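Local coordinates for kelch domain-containing protein (Colletotrichum graminicola M1.001, PDB 5C86) that probably oxidises primary alcohols to aldehydes at a copper site, reducing oxygen to hydrogen peroxide, as a fungal member of the AA5 galactose oxidase family, at residues 9-13 with 49-53; 12-17 with 347-353; 184-189 with 200-204; 143-147 with 158-164. All coordinates share one frame. Where two conformers were deposited one is given. Residues are numbered along the deposited sequence.

Interaction 1. Residues 9-13 with 49-53; sequences MVKFP and TSLYN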
# COMPACT_ATOMS: atom_id res chain seq x y z
N MET A 9 -0.38 14.65 17.49
CA MET A 9 0.83 14.41 16.74
C MET A 9 1.66 13.35 17.46
O MET A 9 1.82 13.42 18.68
CB MET A 9 1.70 15.69 16.55
CG MET A 9 1.14 16.83 15.66
SD MET A 9 1.22 16.77 13.84
CE MET A 9 2.21 15.38 13.52
N VAL A 10 2.18 12.41 16.67
CA VAL A 10 2.97 11.28 17.06
C VAL A 10 4.35 11.58 16.48
O VAL A 10 4.46 11.94 15.30
CB VAL A 10 2.35 10.01 16.45
CG1 VAL A 10 3.28 8.81 16.38
CG2 VAL A 10 1.08 9.70 17.25
N LYS A 11 5.39 11.41 17.26
CA LYS A 11 6.73 11.76 16.80
C LYS A 11 7.67 10.60 16.87
O LYS A 11 7.84 9.96 17.90
CB LYS A 11 7.25 12.91 17.69
CG LYS A 11 7.91 14.05 16.90
CD LYS A 11 9.01 14.72 17.74
CE LYS A 11 8.48 15.20 19.09
NZ LYS A 11 9.59 15.47 20.05
N PHE A 12 8.28 10.24 15.76
CA PHE A 12 9.16 9.17 15.74
C PHE A 12 10.64 9.66 15.83
O PHE A 12 10.93 10.74 15.36
CB PHE A 12 9.03 8.37 14.40
CG PHE A 12 7.80 7.46 14.35
CD1 PHE A 12 7.83 6.17 14.88
CD2 PHE A 12 6.68 7.90 13.69
CE1 PHE A 12 6.69 5.37 14.86
CE2 PHE A 12 5.54 7.09 13.64
CZ PHE A 12 5.57 5.83 14.21
N PRO A 13 11.52 8.80 16.26
CA PRO A 13 12.95 9.20 16.31
C PRO A 13 13.61 9.06 14.94
O PRO A 13 14.81 9.39 14.82
CB PRO A 13 13.53 8.18 17.27
CG PRO A 13 12.74 6.92 16.99
CD PRO A 13 11.34 7.44 16.81
N THR A 49 14.98 1.62 12.61
CA THR A 49 13.51 1.38 12.65
C THR A 49 12.97 1.84 13.95
O THR A 49 13.71 1.94 14.98
CB THR A 49 13.10 -0.05 12.35
OG1 THR A 49 13.31 -0.89 13.52
CG2 THR A 49 13.80 -0.64 11.16
N SER A 50 11.69 2.12 13.98
CA SER A 50 10.99 2.45 15.22
C SER A 50 9.58 1.87 15.09
O SER A 50 9.11 1.54 13.99
CB SER A 50 10.97 3.92 15.49
OG SER A 50 10.14 4.33 16.57
N LEU A 51 8.95 1.62 16.23
CA LEU A 51 7.63 0.95 16.30
C LEU A 51 6.68 1.75 17.12
O LEU A 51 7.04 2.11 18.26
CB LEU A 51 7.81 -0.40 16.92
CG LEU A 51 6.56 -1.31 17.00
CD1 LEU A 51 6.30 -1.89 15.63
CD2 LEU A 51 6.69 -2.44 18.03
N TYR A 52 5.46 1.99 16.62
CA TYR A 52 4.42 2.64 17.37
C TYR A 52 3.45 1.55 17.83
O TYR A 52 2.97 0.75 17.06
CB TYR A 52 3.63 3.68 16.56
CG TYR A 52 2.39 4.23 17.21
CD1 TYR A 52 2.45 5.21 18.16
CD2 TYR A 52 1.15 3.79 16.82
CE1 TYR A 52 1.31 5.70 18.77
CE2 TYR A 52 0.02 4.30 17.36
CZ TYR A 52 0.11 5.24 18.35
OH TYR A 52 -1.07 5.72 18.84
N ASN A 53 3.25 1.45 19.15
CA ASN A 53 2.33 0.49 19.73
C ASN A 53 0.96 1.09 19.80
O ASN A 53 0.71 2.08 20.48
CB ASN A 53 2.84 0.13 21.14
CG ASN A 53 2.10 -1.01 21.71
OD1 ASN A 53 0.92 -0.92 21.93
ND2 ASN A 53 2.74 -2.07 21.83

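Interaction 2. Residues 12-17 with 347-353; sequences FPVVPV and WSGGGGL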
# COMPACT_ATOMS: atom_id res chain seq x y z
N PHE A 12 8.28 10.24 15.76
CA PHE A 12 9.16 9.17 15.74
C PHE A 12 10.64 9.66 15.83
O PHE A 12 10.93 10.74 15.36
CB PHE A 12 9.03 8.37 14.40
CG PHE A 12 7.80 7.46 14.35
CD1 PHE A 12 7.83 6.17 14.88
CD2 PHE A 12 6.68 7.90 13.69
CE1 PHE A 12 6.69 5.37 14.86
CE2 PHE A 12 5.54 7.09 13.64
CZ PHE A 12 5.57 5.83 14.21
N PRO A 13 11.52 8.80 16.26
CA PRO A 13 12.95 9.20 16.31
C PRO A 13 13.61 9.06 14.94
O PRO A 13 14.81 9.39 14.82
CB PRO A 13 13.53 8.18 17.27
CG PRO A 13 12.74 6.92 16.99
CD PRO A 13 11.34 7.44 16.81
N VAL A 14 12.88 8.56 13.89
CA VAL A 14 13.46 8.48 12.49
C VAL A 14 12.35 9.02 11.57
O VAL A 14 11.15 9.04 11.96
CB VAL A 14 13.86 7.10 12.01
CG1 VAL A 14 14.82 6.40 12.97
CG2 VAL A 14 12.65 6.14 11.85
N VAL A 15 12.68 9.57 10.39
CA VAL A 15 11.64 10.07 9.52
C VAL A 15 10.97 8.79 8.93
O VAL A 15 11.62 7.89 8.39
CB VAL A 15 12.20 10.93 8.37
CG1 VAL A 15 11.09 11.44 7.50
CG2 VAL A 15 13.02 12.12 8.96
N PRO A 16 9.61 8.74 9.07
CA PRO A 16 8.88 7.50 8.69
C PRO A 16 8.59 7.49 7.19
O PRO A 16 7.45 7.74 6.75
CB PRO A 16 7.66 7.54 9.56
CG PRO A 16 7.39 8.96 9.79
CD PRO A 16 8.78 9.66 9.85
N VAL A 17 9.65 7.24 6.44
CA VAL A 17 9.62 7.28 5.00
C VAL A 17 9.03 5.96 4.42
O VAL A 17 8.58 5.92 3.26
CB VAL A 17 11.04 7.55 4.44
CG1 VAL A 17 11.13 7.43 2.94
CG2 VAL A 17 11.45 8.95 4.93
N TRP A 347 -3.03 6.32 9.37
CA TRP A 347 -1.72 7.05 9.54
C TRP A 347 -1.43 7.94 8.39
O TRP A 347 -1.63 7.59 7.23
CB TRP A 347 -0.60 6.06 9.67
CG TRP A 347 0.74 6.61 9.41
CD1 TRP A 347 1.47 6.40 8.24
CD2 TRP A 347 1.55 7.37 10.28
NE1 TRP A 347 2.68 7.08 8.34
CE2 TRP A 347 2.74 7.64 9.59
CE3 TRP A 347 1.36 7.90 11.56
CZ2 TRP A 347 3.77 8.43 10.17
CZ3 TRP A 347 2.39 8.68 12.14
CH2 TRP A 347 3.54 8.92 11.43
N SER A 348 -0.98 9.18 8.70
CA SER A 348 -0.38 10.12 7.70
C SER A 348 0.84 10.84 8.32
O SER A 348 0.67 11.46 9.40
CB SER A 348 -1.40 11.14 7.29
OG SER A 348 -0.81 12.17 6.52
N GLY A 349 1.99 10.65 7.69
CA GLY A 349 3.12 11.38 8.26
C GLY A 349 4.30 11.31 7.40
O GLY A 349 4.25 11.00 6.25
N GLY A 350 5.44 11.67 7.99
CA GLY A 350 6.67 11.68 7.20
C GLY A 350 6.86 12.88 6.30
O GLY A 350 6.13 13.87 6.35
N GLY A 351 7.79 12.67 5.40
CA GLY A 351 8.25 13.69 4.43
C GLY A 351 9.67 14.10 4.79
O GLY A 351 10.02 14.23 5.99
N GLY A 352 10.51 14.28 3.75
CA GLY A 352 11.88 14.81 3.90
C GLY A 352 12.90 13.70 3.85
O GLY A 352 13.00 12.96 2.86
N LEU A 353 13.69 13.60 4.92
CA LEU A 353 14.86 12.77 5.00
C LEU A 353 15.94 13.43 4.11
O LEU A 353 16.31 12.92 3.07
CB LEU A 353 14.68 11.24 4.62
CG LEU A 353 15.75 10.31 5.20
CD1 LEU A 353 15.60 10.09 6.72
CD2 LEU A 353 15.80 8.96 4.53

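Interaction 3. Residues 184-189 with 200-204; sequences WKNGSV and WYDTK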
# COMPACT_ATOMS: atom_id res chain seq x y z
N TRP A 184 -2.97 -10.20 -10.19
CA TRP A 184 -4.27 -10.65 -10.66
C TRP A 184 -4.27 -12.19 -10.93
O TRP A 184 -3.43 -12.89 -10.43
CB TRP A 184 -4.73 -9.77 -11.83
CG TRP A 184 -6.17 -9.80 -12.23
CD1 TRP A 184 -6.72 -10.06 -13.53
CD2 TRP A 184 -7.31 -9.56 -11.38
NE1 TRP A 184 -8.08 -9.94 -13.49
CE2 TRP A 184 -8.47 -9.65 -12.21
CE3 TRP A 184 -7.46 -9.20 -10.03
CZ2 TRP A 184 -9.72 -9.40 -11.72
CZ3 TRP A 184 -8.76 -8.94 -9.54
CH2 TRP A 184 -9.85 -9.08 -10.38
N LYS A 185 -5.22 -12.64 -11.71
CA LYS A 185 -5.48 -14.06 -11.85
C LYS A 185 -4.28 -14.80 -12.40
O LYS A 185 -3.57 -14.25 -13.28
CB LYS A 185 -6.70 -14.24 -12.72
CG LYS A 185 -7.98 -13.67 -12.10
CD LYS A 185 -9.21 -13.81 -13.02
CE LYS A 185 -10.44 -13.12 -12.40
NZ LYS A 185 -11.67 -13.60 -13.13
N ASN A 186 -4.06 -16.00 -11.88
CA ASN A 186 -3.11 -16.98 -12.48
C ASN A 186 -1.72 -16.42 -12.73
O ASN A 186 -1.13 -16.55 -13.84
CB ASN A 186 -3.71 -17.37 -13.82
CG ASN A 186 -3.08 -18.66 -14.40
OD1 ASN A 186 -2.44 -19.41 -13.71
ND2 ASN A 186 -3.23 -18.84 -15.67
N GLY A 187 -1.22 -15.71 -11.75
CA GLY A 187 0.14 -15.25 -11.73
C GLY A 187 0.36 -14.03 -12.56
O GLY A 187 1.51 -13.67 -12.75
N SER A 188 -0.68 -13.38 -13.04
CA SER A 188 -0.59 -12.20 -13.82
C SER A 188 -0.33 -10.97 -12.90
O SER A 188 -0.70 -11.01 -11.72
CB SER A 188 -1.80 -11.98 -14.65
OG SER A 188 -2.90 -11.64 -13.82
N VAL A 189 0.23 -9.94 -13.48
CA VAL A 189 0.45 -8.63 -12.82
C VAL A 189 0.10 -7.57 -13.82
O VAL A 189 0.68 -7.53 -14.92
CB VAL A 189 1.85 -8.49 -12.27
CG1 VAL A 189 2.04 -7.04 -11.73
CG2 VAL A 189 2.20 -9.47 -11.21
N TRP A 200 0.15 -5.99 -19.29
CA TRP A 200 0.11 -7.19 -18.53
C TRP A 200 1.42 -7.91 -18.51
O TRP A 200 2.09 -7.93 -19.53
CB TRP A 200 -0.94 -8.13 -19.14
CG TRP A 200 -2.31 -7.76 -18.98
CD1 TRP A 200 -3.15 -7.22 -19.89
CD2 TRP A 200 -3.09 -7.89 -17.76
NE1 TRP A 200 -4.39 -7.04 -19.36
CE2 TRP A 200 -4.36 -7.44 -18.04
CE3 TRP A 200 -2.81 -8.36 -16.47
CZ2 TRP A 200 -5.38 -7.38 -17.08
CZ3 TRP A 200 -3.86 -8.32 -15.52
CH2 TRP A 200 -5.10 -7.85 -15.86
N TYR A 201 1.80 -8.48 -17.36
CA TYR A 201 2.92 -9.35 -17.18
C TYR A 201 2.43 -10.66 -16.62
O TYR A 201 1.44 -10.72 -15.85
CB TYR A 201 3.95 -8.80 -16.23
CG TYR A 201 4.68 -7.58 -16.78
CD1 TYR A 201 5.84 -7.76 -17.51
CD2 TYR A 201 4.23 -6.28 -16.60
CE1 TYR A 201 6.53 -6.67 -18.04
CE2 TYR A 201 4.90 -5.21 -17.13
CZ TYR A 201 6.05 -5.40 -17.87
OH TYR A 201 6.80 -4.35 -18.40
N ASP A 202 3.05 -11.76 -17.08
CA ASP A 202 2.79 -13.09 -16.58
C ASP A 202 4.06 -13.51 -15.93
O ASP A 202 5.15 -13.39 -16.52
CB ASP A 202 2.44 -14.01 -17.75
CG ASP A 202 2.09 -15.45 -17.32
OD1 ASP A 202 2.24 -15.86 -16.17
OD2 ASP A 202 1.66 -16.19 -18.23
N THR A 203 3.97 -13.92 -14.68
CA THR A 203 5.07 -14.24 -13.88
C THR A 203 5.38 -15.74 -13.86
O THR A 203 6.27 -16.13 -13.09
CB THR A 203 4.91 -13.74 -12.42
OG1 THR A 203 3.82 -14.45 -11.81
CG2 THR A 203 4.66 -12.19 -12.41
N LYS A 204 4.66 -16.52 -14.63
CA LYS A 204 4.84 -17.98 -14.58
C LYS A 204 5.89 -18.34 -15.67
O LYS A 204 6.02 -17.63 -16.68
CB LYS A 204 3.53 -18.66 -14.87
CG LYS A 204 2.41 -18.40 -13.87
CD LYS A 204 1.22 -19.32 -14.16
CE LYS A 204 0.56 -19.23 -15.51
NZ LYS A 204 0.22 -17.89 -16.03

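Interaction 4. Residues 143-147 with 158-164; sequences TRNGE and KLAGCPV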
# COMPACT_ATOMS: atom_id res chain seq x y z
N THR A 143 19.79 -3.10 -17.12
CA THR A 143 18.39 -2.88 -17.49
C THR A 143 17.56 -3.54 -16.39
O THR A 143 17.74 -4.74 -16.10
CB THR A 143 18.03 -3.54 -18.82
OG1 THR A 143 18.92 -3.01 -19.83
CG2 THR A 143 16.64 -3.22 -19.32
N ARG A 144 16.66 -2.76 -15.79
CA ARG A 144 15.95 -3.27 -14.61
C ARG A 144 14.71 -4.10 -14.96
O ARG A 144 13.57 -3.81 -14.59
CB ARG A 144 15.60 -2.10 -13.70
CG ARG A 144 16.80 -1.19 -13.35
CD ARG A 144 17.92 -1.75 -12.42
NE ARG A 144 18.61 -0.61 -11.75
CZ ARG A 144 19.43 0.24 -12.36
NH1 ARG A 144 19.82 -0.02 -13.60
NH2 ARG A 144 19.91 1.30 -11.71
N ASN A 145 14.92 -5.22 -15.63
CA ASN A 145 13.91 -6.11 -16.04
C ASN A 145 13.27 -6.92 -14.90
O ASN A 145 13.67 -6.79 -13.75
CB ASN A 145 14.43 -7.05 -17.15
CG ASN A 145 14.81 -6.31 -18.39
OD1 ASN A 145 14.09 -5.44 -18.86
ND2 ASN A 145 15.90 -6.73 -19.03
N GLY A 146 12.21 -7.63 -15.27
CA GLY A 146 11.41 -8.36 -14.27
C GLY A 146 12.06 -9.59 -13.73
O GLY A 146 12.78 -10.30 -14.47
N GLU A 147 11.87 -9.86 -12.42
CA GLU A 147 12.31 -11.07 -11.82
C GLU A 147 11.31 -11.48 -10.76
O GLU A 147 10.54 -10.63 -10.24
CB GLU A 147 13.70 -10.99 -11.28
CG GLU A 147 14.02 -9.98 -10.15
CD GLU A 147 15.47 -10.07 -9.76
OE1 GLU A 147 16.19 -9.07 -9.94
OE2 GLU A 147 15.88 -11.12 -9.23
N LYS A 158 15.13 -14.41 -13.22
CA LYS A 158 14.80 -13.48 -14.24
C LYS A 158 13.77 -13.99 -15.16
O LYS A 158 13.75 -15.18 -15.49
CB LYS A 158 16.06 -13.06 -15.05
CG LYS A 158 17.06 -12.40 -14.14
CD LYS A 158 18.26 -11.79 -14.83
CE LYS A 158 19.13 -12.94 -15.37
NZ LYS A 158 20.47 -12.31 -15.49
N LEU A 159 12.86 -13.12 -15.60
CA LEU A 159 11.83 -13.53 -16.47
C LEU A 159 12.07 -12.85 -17.82
O LEU A 159 11.79 -11.65 -18.02
CB LEU A 159 10.48 -13.11 -15.91
CG LEU A 159 10.11 -13.86 -14.62
CD1 LEU A 159 8.96 -13.14 -13.87
CD2 LEU A 159 9.76 -15.34 -14.91
N ALA A 160 12.66 -13.59 -18.78
CA ALA A 160 12.93 -13.03 -20.11
C ALA A 160 11.72 -12.41 -20.76
O ALA A 160 11.82 -11.41 -21.54
CB ALA A 160 13.52 -14.13 -21.03
N GLY A 161 10.53 -12.95 -20.48
CA GLY A 161 9.33 -12.44 -21.07
C GLY A 161 8.72 -11.25 -20.35
O GLY A 161 7.64 -10.79 -20.78
N CYS A 162 9.42 -10.77 -19.32
CA CYS A 162 8.98 -9.55 -18.54
C CYS A 162 10.00 -8.42 -18.53
O CYS A 162 10.55 -8.08 -17.51
CB CYS A 162 8.66 -9.94 -17.10
SG CYS A 162 7.44 -11.25 -16.89
N PRO A 163 10.27 -7.84 -19.72
CA PRO A 163 11.11 -6.74 -19.88
C PRO A 163 10.48 -5.49 -19.30
O PRO A 163 9.25 -5.34 -19.34
CB PRO A 163 11.17 -6.59 -21.42
CG PRO A 163 9.88 -7.08 -21.91
CD PRO A 163 9.68 -8.27 -21.00
N VAL A 164 11.31 -4.60 -18.80
CA VAL A 164 10.83 -3.34 -18.31
C VAL A 164 10.45 -2.36 -19.41
O VAL A 164 9.67 -1.42 -19.17
CB VAL A 164 11.81 -2.73 -17.28
CG1 VAL A 164 13.06 -2.18 -17.93
CG2 VAL A 164 11.13 -1.66 -16.45
O HOH W 1 14.02 -10.18 -16.79

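Interaction 1. Residues 9-13 with 49-53
Packing without direct hydrogen bonds joins 9-13 to 49-53, two strand ends that belong to different sheets. At the closest backbone approach the CA atoms of Phe12 and Ser50 are still 7.0 Å apart, so side chains must fill the gap. The apolar part of the contact centres on Tyr52. Its CB lies 3.7 Å from Phe12 CZ, while its ring carbon CD1 sits 4.1 Å from Val10 CG1, so the tyrosine covers both residues of 9-13 at once. Val10 and Phe12 both direct their CA-to-CB bonds at the partner strand, as residues two apart in an extended chain can.

The other contacts are van der Waals touches of the Ser50 hydroxyl oxygen on carbon. Ser50 OG meets the edge of the Phe12 ring, 3.4 Å from CD1, and touches Pro13 CD at 3.3 Å. Its hydrogen bond goes to Ser60 O, so the hydroxyl can lie against carbon without losing a polar partner. Each backbone is paired within its own sheet: Val10 makes backbone hydrogen bonds with Gly365, and Ser50 with Val30. Behind the contact, the Tyr52 ring also meets Phe367. This is face-to-face packing of adjacent blades in a seven-bladed β-propeller. Strand 5-11, from the N-terminal end, completes the last blade as its outermost strand and packs on the first blade, at the point where the ring closes.

Interaction 2. Residues 12-17 with 347-353
Phe12, in the m rotamer, turns the edge of its ring onto the face of Trp347, in an offset edge-to-face pair with centroids 5.6 Å apart and planes at 84°. The closest atoms are Phe12 CE2 and Trp347 CH2, at 3.5 Å. The CA-to-CB bond of Trp347 points toward 12-17, and with chi1 at t the indole edge at CZ2 meets Pro16 CG at 3.7 Å. The indole nitrogen NE1 is hydrogen-bonded to Thr337 OG1.

Pro16 is the centre of an inverse gamma turn, which Val17 N closes on Val15 O at 2.8 Å. This sharp bend presents Val15 and Val17, both with chi1 at t, to Leu353. Val15 CB lies 3.9 Å from Leu353 CD1, and Val17 CG2 lies 4.0 Å from Leu353 CB. Val15 CG1 also rests 3.3 Å from Gly351 O.

Gly349 to Gly352 are all glycine. A CB on Gly350 would come within 2.8 Å of Pro16 O, and the backbone angles of Gly350, Gly351 and Gly352 themselves demand glycine. Thus the connection from the outermost strand of the last propeller blade to the first blade is laid over that last blade. It ends with Val17 about 4 Å, side chain to side chain, from His335 and His423, which bind copper in another structure of this protein; the site is empty here.

Interaction 3. Residues 184-189 with 200-204
One carbonyl takes two donors from a single residue: Gly187 O accepts from Thr203 N at 3.1 Å and from Thr203 OG1 at 2.6 Å. This happens at the open end of a β-hairpin, strands 188-191 and 197-202, the middle pair of a four-stranded propeller blade. Next come Ser188 and Asp202, a non-hydrogen-bonded pair with CA atoms 4.5 Å apart; further in, Val189 and Tyr201 form an antiparallel hydrogen-bonded pair, each N donating to the other's O at 2.8 Å. Val189 CG2 packs on Thr203 CG2 at 3.9 Å.

Trp184 and Trp200 meet obliquely on the side of Ser188, CD1 of the former 3.6 Å from CH2 of the latter. Their NE1 atoms are hydrogen-bonded to the backbone O of Gly260 and of Gln264, respectively. Gly187 has positive phi, and a CB there would strike Lys204 CG. The preceding Asn186, exposed at the turn, is N-glycosylated in another structure of this protein but carries no sugar here.

Asp202 forms an Asx turn, its OD1 accepting from Lys204 N at 2.9 Å. The lysine side chain then folds back, so that Lys204 NZ makes a salt bridge with Asp202 OD1 at 2.9 Å and donates to Asn186 O, also at 2.9 Å.

Interaction 4. Residues 143-147 with 158-164
Val164 lays its side chain against the backbone of Arg144 and the side chain of Thr143, with CB 3.4 Å from Arg144 O and CG1 4.0 Å from the methyl CG2 of Thr143. The same residue is held by its backbone: Val164 N donates to Asn145 OD1 at 2.9 Å and a nearly straight 171°, so the asparagine side chain stands in for a strand partner.

Two more hydrogen bonds continue along the chain. Gly146 N donates to Cys162 O at 2.8 Å, and Leu159 N donates to Gly146 O at 3.0 Å. Between these bonds 158-164 bulges out in a type I turn from Leu159 to Cys162, closed by Cys162 N to Leu159 O at 2.8 Å. A water sits 2.6 Å from Gly146 O, at the mouth of that turn. Glycine suits position 146, since a CB would come within 2.8 Å of Cys162 O.

Regular pairing begins at Glu147 and Lys158, an antiparallel non-hydrogen-bonded pair with CA atoms 4.2 Å apart. The Glu147 carboxylate is engaged by Arg118, in a salt bridge, and by the backbone nitrogens of Gln115 and Ile116. Arg144, centre of an inverse gamma turn, lies about 9 Å, side chain to side chain, from Tyr120, a copper ligand in another structure of the protein; the metal is absent here. The arrangement ties together the third and outermost strands of a Kelch-motif blade where the chain leaves for the next blade.

Overall arrangement
Interactions 1 and 2 share Phe12 and Pro13, and their centres are 9 Å apart: the same N-terminal run packs first on blade one, then on the last blade, where the propeller ring closes. Interactions 3 and 4 sit in consecutive blades, centres 13 Å apart, and touch directly. Tyr201 OH lies 2.8 Å from Pro163 O, probably as a hydrogen bond, and Tyr201 CD1 lies 3.6 Å from Cys162 CB. Centres of interactions 2 and 3 are about 33 Å apart. Interaction 2 borders the copper-binding His335 and His423, metal-free in this apo model; in interaction 4 Arg144 is about 9 Å, side chain to side chain, from Tyr120 of that empty site, whereas interactions 1 and 3 lie away from it.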